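Local atomic coordinates of putative ESAT-6-like protein 6 (Mycobacterium tuberculosis, PDB entry 3OGI), a protein that is a secreted WXG100-family protein of the ESAT-6 subfamily, probably exported as a helical-hairpin partner in a two-chain complex. Residues G22-E27 and Q62-Q67; R33-A38 and Q51-Q56. All blocks are in the same frame, centred on the assembly; numbering follows the deposited sequence.

Overall arrangement
Both contacts join the same two elements, helix 14-37 and helix 51-66, at different levels of one antiparallel pair. Contact 2 (33-38 with 51-56) is nested along the chain inside the loop that contact 1 (22-27 with 62-67) closes, and their centres stand about 17 Å apart. The centre of contact 1 lies about 5 Å from the centre of the chain, and the contact is partly buried, with two of its five touching residues buried; contact 2, its centre about 11 Å from that of the chain, is a surface contact of three residues. Apolar packing runs through both, but contact 1 adds a tyrosine ring beside a glutamate, whereas contact 2 rests on valine, phenylalanine and isoleucine alone.

Contact 1. Residues G22-E27 and Q62-Q67; sequences GLLEAE and QVIYEQ
Leu24 lays its CD2 methyl on Ile64, and the two side chains cross at about a right angle. With CG of Leu24 anti to the backbone N (chi1 -173°), the branch reaches across to both arms of the isoleucine: CD2 is 3.3 Å from Ile64 CG2 and 3.7 Å from Ile64 CD1. The helical segments that carry these residues run antiparallel, at 166° and 10.1 Å between their local axes, as expected of the WXG100 helical hairpin. Beside the aliphatic pair, the Tyr65 ring approaches 22-27 obliquely. Its CE2 lies 4.4 Å from Glu25 CB and 4.5 Å from Gly22 N, a looser meeting in which the aliphatic base of the glutamate, and not its carboxylate, provides the nearest side-chain atom. Glu25 OE1 instead has a hydrogen bond to His28 of the same chain. Leu24 and Ile64 also pack on side chains of the partner chain, an acidic one and an aromatic one respectively, which places the buried pair next to the interface between subunits. The cross-segment chemistry is therefore mainly dispersive, with apolar burial as its likely source of stability, while one carboxylate oxygen of Glu25 is engaged within its own helix.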
loop_
_atom_site.group_PDB
_atom_site.type_symbol
_atom_site.label_atom_id
_atom_site.label_comp_id
_atom_site.label_asym_id
_atom_site.label_seq_id
_atom_site.Cartn_x
_atom_site.Cartn_y
_atom_site.Cartn_z
ATOM N N GLY A 22 -13.177 -5.253 -6.135
ATOM C CA GLY A 22 -13.717 -3.923 -6.319
ATOM C C GLY A 22 -13.279 -3.069 -5.150
ATOM O O GLY A 22 -12.867 -1.926 -5.316
ATOM N N LEU A 23 -13.339 -3.624 -3.947
ATOM C CA LEU A 23 -12.909 -2.839 -2.810
ATOM C C LEU A 23 -11.404 -2.560 -2.867
ATOM O O LEU A 23 -10.963 -1.458 -2.523
ATOM C CB LEU A 23 -13.374 -3.446 -1.481
ATOM C CG LEU A 23 -14.916 -3.418 -1.424
ATOM C CD1 LEU A 23 -15.497 -3.978 -0.133
ATOM C CD2 LEU A 23 -15.419 -2.005 -1.632
ATOM N N LEU A 24 -10.621 -3.522 -3.355
ATOM C CA LEU A 24 -9.175 -3.326 -3.436
ATOM C C LEU A 24 -8.860 -2.140 -4.327
ATOM O O LEU A 24 -8.023 -1.307 -3.991
ATOM C CB LEU A 24 -8.439 -4.576 -3.931
ATOM C CG LEU A 24 -6.899 -4.499 -3.875
ATOM C CD1 LEU A 24 -6.424 -4.213 -2.464
ATOM C CD2 LEU A 24 -6.249 -5.765 -4.392
ATOM N N GLU A 25 -9.554 -2.047 -5.454
ATOM C CA GLU A 25 -9.322 -0.957 -6.394
ATOM C C GLU A 25 -9.738 0.429 -5.838
ATOM O O GLU A 25 -9.109 1.461 -6.162
ATOM C CB GLU A 25 -10.003 -1.262 -7.733
ATOM C CG GLU A 25 -9.678 -0.277 -8.856
ATOM C CD GLU A 25 -8.177 -0.085 -9.105
ATOM O OE1 GLU A 25 -7.362 -0.943 -8.684
ATOM O OE2 GLU A 25 -7.821 0.934 -9.741
ATOM N N ALA A 26 -10.789 0.467 -5.015
ATOM C CA ALA A 26 -11.113 1.722 -4.335
ATOM C C ALA A 26 -9.927 2.105 -3.452
ATOM O O ALA A 26 -9.515 3.263 -3.391
ATOM C CB ALA A 26 -12.405 1.611 -3.503
ATOM N N GLU A 27 -9.355 1.116 -2.790
ATOM C CA GLU A 27 -8.225 1.407 -1.924
ATOM C C GLU A 27 -7.005 1.919 -2.714
ATOM O O GLU A 27 -6.314 2.836 -2.291
ATOM C CB GLU A 27 -7.854 0.188 -1.071
ATOM C CG GLU A 27 -6.558 0.412 -0.296
ATOM C CD GLU A 27 -6.600 1.642 0.610
ATOM O OE1 GLU A 27 -7.674 2.263 0.746
ATOM O OE2 GLU A 27 -5.550 1.995 1.183
ATOM N N GLN A 62 -3.137 -4.097 -10.638
ATOM C CA GLN A 62 -3.693 -4.665 -11.860
ATOM C C GLN A 62 -3.536 -6.188 -11.886
ATOM O O GLN A 62 -4.460 -6.907 -12.278
ATOM C CB GLN A 62 -3.105 -4.013 -13.112
ATOM C CG GLN A 62 -3.873 -4.337 -14.395
ATOM C CD GLN A 62 -5.396 -4.242 -14.218
ATOM O OE1 GLN A 62 -6.144 -5.100 -14.701
ATOM N NE2 GLN A 62 -5.857 -3.194 -13.530
ATOM N N VAL A 63 -2.387 -6.684 -11.437
ATOM C CA VAL A 63 -2.195 -8.124 -11.364
ATOM C C VAL A 63 -3.222 -8.763 -10.439
ATOM O O VAL A 63 -3.774 -9.818 -10.740
ATOM C CB VAL A 63 -0.801 -8.500 -10.862
ATOM C CG1 VAL A 63 -0.783 -9.959 -10.400
ATOM C CG2 VAL A 63 0.223 -8.270 -11.933
ATOM N N ILE A 64 -3.477 -8.135 -9.301
ATOM C CA ILE A 64 -4.430 -8.719 -8.370
ATOM C C ILE A 64 -5.805 -8.709 -9.012
ATOM O O ILE A 64 -6.489 -9.722 -9.028
ATOM C CB ILE A 64 -4.459 -7.980 -7.015
ATOM C CG1 ILE A 64 -3.119 -8.149 -6.283
ATOM C CG2 ILE A 64 -5.625 -8.479 -6.166
ATOM C CD1 ILE A 64 -2.973 -7.277 -5.016
ATOM N N TYR A 65 -6.185 -7.559 -9.564
ATOM C CA TYR A 65 -7.485 -7.382 -10.194
ATOM C C TYR A 65 -7.681 -8.403 -11.303
ATOM O O TYR A 65 -8.746 -9.007 -11.409
ATOM C CB TYR A 65 -7.650 -5.950 -10.744
ATOM C CG TYR A 65 -9.101 -5.547 -10.988
ATOM C CD1 TYR A 65 -9.671 -5.639 -12.257
ATOM C CD2 TYR A 65 -9.906 -5.088 -9.941
ATOM C CE1 TYR A 65 -11.006 -5.281 -12.479
ATOM C CE2 TYR A 65 -11.239 -4.727 -10.153
ATOM C CZ TYR A 65 -11.785 -4.827 -11.423
ATOM O OH TYR A 65 -13.106 -4.470 -11.634
ATOM N N GLU A 66 -6.654 -8.599 -12.124
ATOM C CA GLU A 66 -6.733 -9.547 -13.237
ATOM C C GLU A 66 -7.139 -10.929 -12.749
ATOM O O GLU A 66 -8.119 -11.499 -13.228
ATOM C CB GLU A 66 -5.402 -9.633 -14.009
ATOM C CG GLU A 66 -5.221 -8.581 -15.113
ATOM C CD GLU A 66 -3.787 -8.508 -15.663
ATOM O OE1 GLU A 66 -2.941 -9.359 -15.293
ATOM O OE2 GLU A 66 -3.504 -7.591 -16.466
ATOM N N GLN A 67 -6.392 -11.456 -11.785
ATOM C CA GLN A 67 -6.574 -12.831 -11.331
ATOM C C GLN A 67 -7.903 -13.089 -10.623
ATOM O O GLN A 67 -8.212 -14.221 -10.261
ATOM C CB GLN A 67 -5.421 -13.232 -10.415
ATOM C CG GLN A 67 -4.051 -13.101 -11.059
ATOM C CD GLN A 67 -3.813 -14.127 -12.154
ATOM O OE1 GLN A 67 -4.750 -14.584 -12.813
ATOM N NE2 GLN A 67 -2.550 -14.501 -12.348
#

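Contact 2. Residues R33-A38 and Q51-Q56; sequences RDVLAA and QEFITQ
The backbones come nearest at Val35 and Ile54, whose CA atoms are 8.0 Å apart, where the last turns of helix 14-37 face the first turns of helix 51-66. This is the end of the WXG100 helix-turn-helix hairpin at which the chain reverses; residues 40-48 of the connection are not modelled. Ala38 marks the way out of the first helix, as the first residue to leave helical phi/psi (-93/42°).

Val35 is the hub. Its CB is directed at the other segment, and its two methyls divide their work between neighbouring residues of 51-56. CG2 approaches the Phe53 ring obliquely, 3.8 Å from CE1, with CD1 only slightly farther away. CG1 turns instead to the Ile54 side chain, where it meets both CG1 and CD1. That division follows from the valine torsion (chi1 159°), which puts CG1 anti to the backbone N and CG2 anti to the carbonyl carbon. Phe53 and Ile54 therefore meet the valine through separate branches, CG2 and CG1, making the contact wholly apolar.

The buried surface is modest, 138 Å² summed over both sides, in keeping with a position at the surface of the chain. The partner chain lies alongside: one of its aromatic side chains packs on Val35 and an apolar one on Phe53, while Asp34, the residue before Val35, forms a salt bridge with a basic side chain of that other chain and not with 51-56. On the isoleucine side, the closest pair is Val35 CG1 to Ile54 CG1, at 4.0 Å.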
loop_
_atom_site.group_PDB
_atom_site.type_symbol
_atom_site.label_atom_id
_atom_site.label_comp_id
_atom_site.label_asym_id
_atom_site.label_seq_id
_atom_site.Cartn_x
_atom_site.Cartn_y
_atom_site.Cartn_z
ATOM N N ARG A 33 -4.637 9.181 -4.479
ATOM C CA ARG A 33 -4.977 10.507 -3.983
ATOM C C ARG A 33 -3.923 10.967 -2.988
ATOM O O ARG A 33 -3.462 12.098 -3.050
ATOM C CB ARG A 33 -6.358 10.526 -3.336
ATOM C CG ARG A 33 -7.481 11.073 -4.221
ATOM C CD ARG A 33 -8.854 10.752 -3.620
ATOM N NE ARG A 33 -9.496 9.661 -4.341
ATOM C CZ ARG A 33 -10.103 8.624 -3.777
ATOM N NH1 ARG A 33 -10.192 8.517 -2.459
ATOM N NH2 ARG A 33 -10.646 7.700 -4.548
ATOM N N ASP A 34 -3.511 10.090 -2.085
ATOM C CA ASP A 34 -2.532 10.500 -1.091
ATOM C C ASP A 34 -1.146 10.782 -1.690
ATOM O O ASP A 34 -0.470 11.745 -1.298
ATOM C CB ASP A 34 -2.462 9.498 0.058
ATOM C CG ASP A 34 -3.466 9.809 1.152
ATOM O OD1 ASP A 34 -3.868 10.986 1.283
ATOM O OD2 ASP A 34 -3.856 8.879 1.882
ATOM N N VAL A 35 -0.746 9.947 -2.647
ATOM C CA VAL A 35 0.518 10.110 -3.338
ATOM C C VAL A 35 0.544 11.472 -4.023
ATOM O O VAL A 35 1.493 12.236 -3.859
ATOM C CB VAL A 35 0.743 8.961 -4.364
ATOM C CG1 VAL A 35 1.755 9.349 -5.433
ATOM C CG2 VAL A 35 1.141 7.670 -3.654
ATOM N N LEU A 36 -0.507 11.782 -4.775
ATOM C CA LEU A 36 -0.624 13.087 -5.428
ATOM C C LEU A 36 -0.546 14.203 -4.411
ATOM O O LEU A 36 0.102 15.219 -4.643
ATOM C CB LEU A 36 -1.959 13.217 -6.161
ATOM C CG LEU A 36 -2.125 12.370 -7.412
ATOM C CD1 LEU A 36 -3.459 12.669 -8.071
ATOM C CD2 LEU A 36 -0.971 12.634 -8.359
ATOM N N ALA A 37 -1.241 14.022 -3.296
ATOM C CA ALA A 37 -1.236 15.013 -2.239
ATOM C C ALA A 37 0.172 15.172 -1.656
ATOM O O ALA A 37 0.509 16.224 -1.124
ATOM C CB ALA A 37 -2.245 14.644 -1.136
ATOM N N ALA A 38 0.994 14.136 -1.766
ATOM C CA ALA A 38 2.361 14.201 -1.247
ATOM C C ALA A 38 3.397 14.655 -2.287
ATOM O O ALA A 38 4.487 14.100 -2.351
ATOM C CB ALA A 38 2.769 12.850 -0.651
ATOM N N GLN A 51 6.720 9.331 -10.848
ATOM C CA GLN A 51 5.627 8.752 -11.620
ATOM C C GLN A 51 5.822 7.242 -11.749
ATOM O O GLN A 51 4.918 6.513 -12.164
ATOM C CB GLN A 51 5.523 9.413 -12.999
ATOM C CG GLN A 51 5.159 10.898 -12.947
ATOM C CD GLN A 51 6.119 11.772 -13.742
ATOM O OE1 GLN A 51 6.438 11.474 -14.894
ATOM N NE2 GLN A 51 6.588 12.855 -13.124
ATOM N N GLU A 52 7.007 6.771 -11.380
ATOM C CA GLU A 52 7.272 5.341 -11.405
ATOM C C GLU A 52 6.641 4.650 -10.193
ATOM O O GLU A 52 6.224 3.493 -10.264
ATOM C CB GLU A 52 8.775 5.065 -11.502
ATOM C CG GLU A 52 9.270 5.024 -12.940
ATOM C CD GLU A 52 10.662 5.627 -13.118
ATOM O OE1 GLU A 52 11.365 5.848 -12.103
ATOM O OE2 GLU A 52 11.048 5.884 -14.283
ATOM N N PHE A 53 6.567 5.362 -9.079
ATOM C CA PHE A 53 5.919 4.800 -7.920
ATOM C C PHE A 53 4.484 4.444 -8.317
ATOM O O PHE A 53 4.029 3.317 -8.109
ATOM C CB PHE A 53 5.943 5.784 -6.754
ATOM C CG PHE A 53 5.400 5.206 -5.493
ATOM C CD1 PHE A 53 4.064 5.336 -5.181
ATOM C CD2 PHE A 53 6.223 4.491 -4.634
ATOM C CE1 PHE A 53 3.544 4.775 -4.011
ATOM C CE2 PHE A 53 5.715 3.928 -3.462
ATOM C CZ PHE A 53 4.371 4.072 -3.154
ATOM N N ILE A 54 3.797 5.406 -8.925
ATOM C CA ILE A 54 2.424 5.237 -9.384
ATOM C C ILE A 54 2.274 4.106 -10.393
ATOM O O ILE A 54 1.297 3.353 -10.356
ATOM C CB ILE A 54 1.930 6.537 -10.044
ATOM C CG1 ILE A 54 1.627 7.583 -8.974
ATOM C CG2 ILE A 54 0.717 6.283 -10.933
ATOM C CD1 ILE A 54 1.773 9.003 -9.473
ATOM N N THR A 55 3.229 4.000 -11.313
ATOM C CA THR A 55 3.170 2.954 -12.323
ATOM C C THR A 55 3.353 1.565 -11.702
ATOM O O THR A 55 2.616 0.631 -12.013
ATOM C CB THR A 55 4.209 3.184 -13.457
ATOM O OG1 THR A 55 3.732 4.202 -14.340
ATOM C CG2 THR A 55 4.436 1.901 -14.272
ATOM N N GLN A 56 4.337 1.427 -10.827
ATOM C CA GLN A 56 4.591 0.130 -10.210
ATOM C C GLN A 56 3.447 -0.258 -9.288
ATOM O O GLN A 56 3.011 -1.399 -9.263
ATOM C CB GLN A 56 5.895 0.154 -9.424
ATOM C CG GLN A 56 7.018 -0.600 -10.082
ATOM C CD GLN A 56 8.023 -1.093 -9.060
ATOM O OE1 GLN A 56 7.665 -1.761 -8.085
ATOM N NE2 GLN A 56 9.286 -0.749 -9.266
#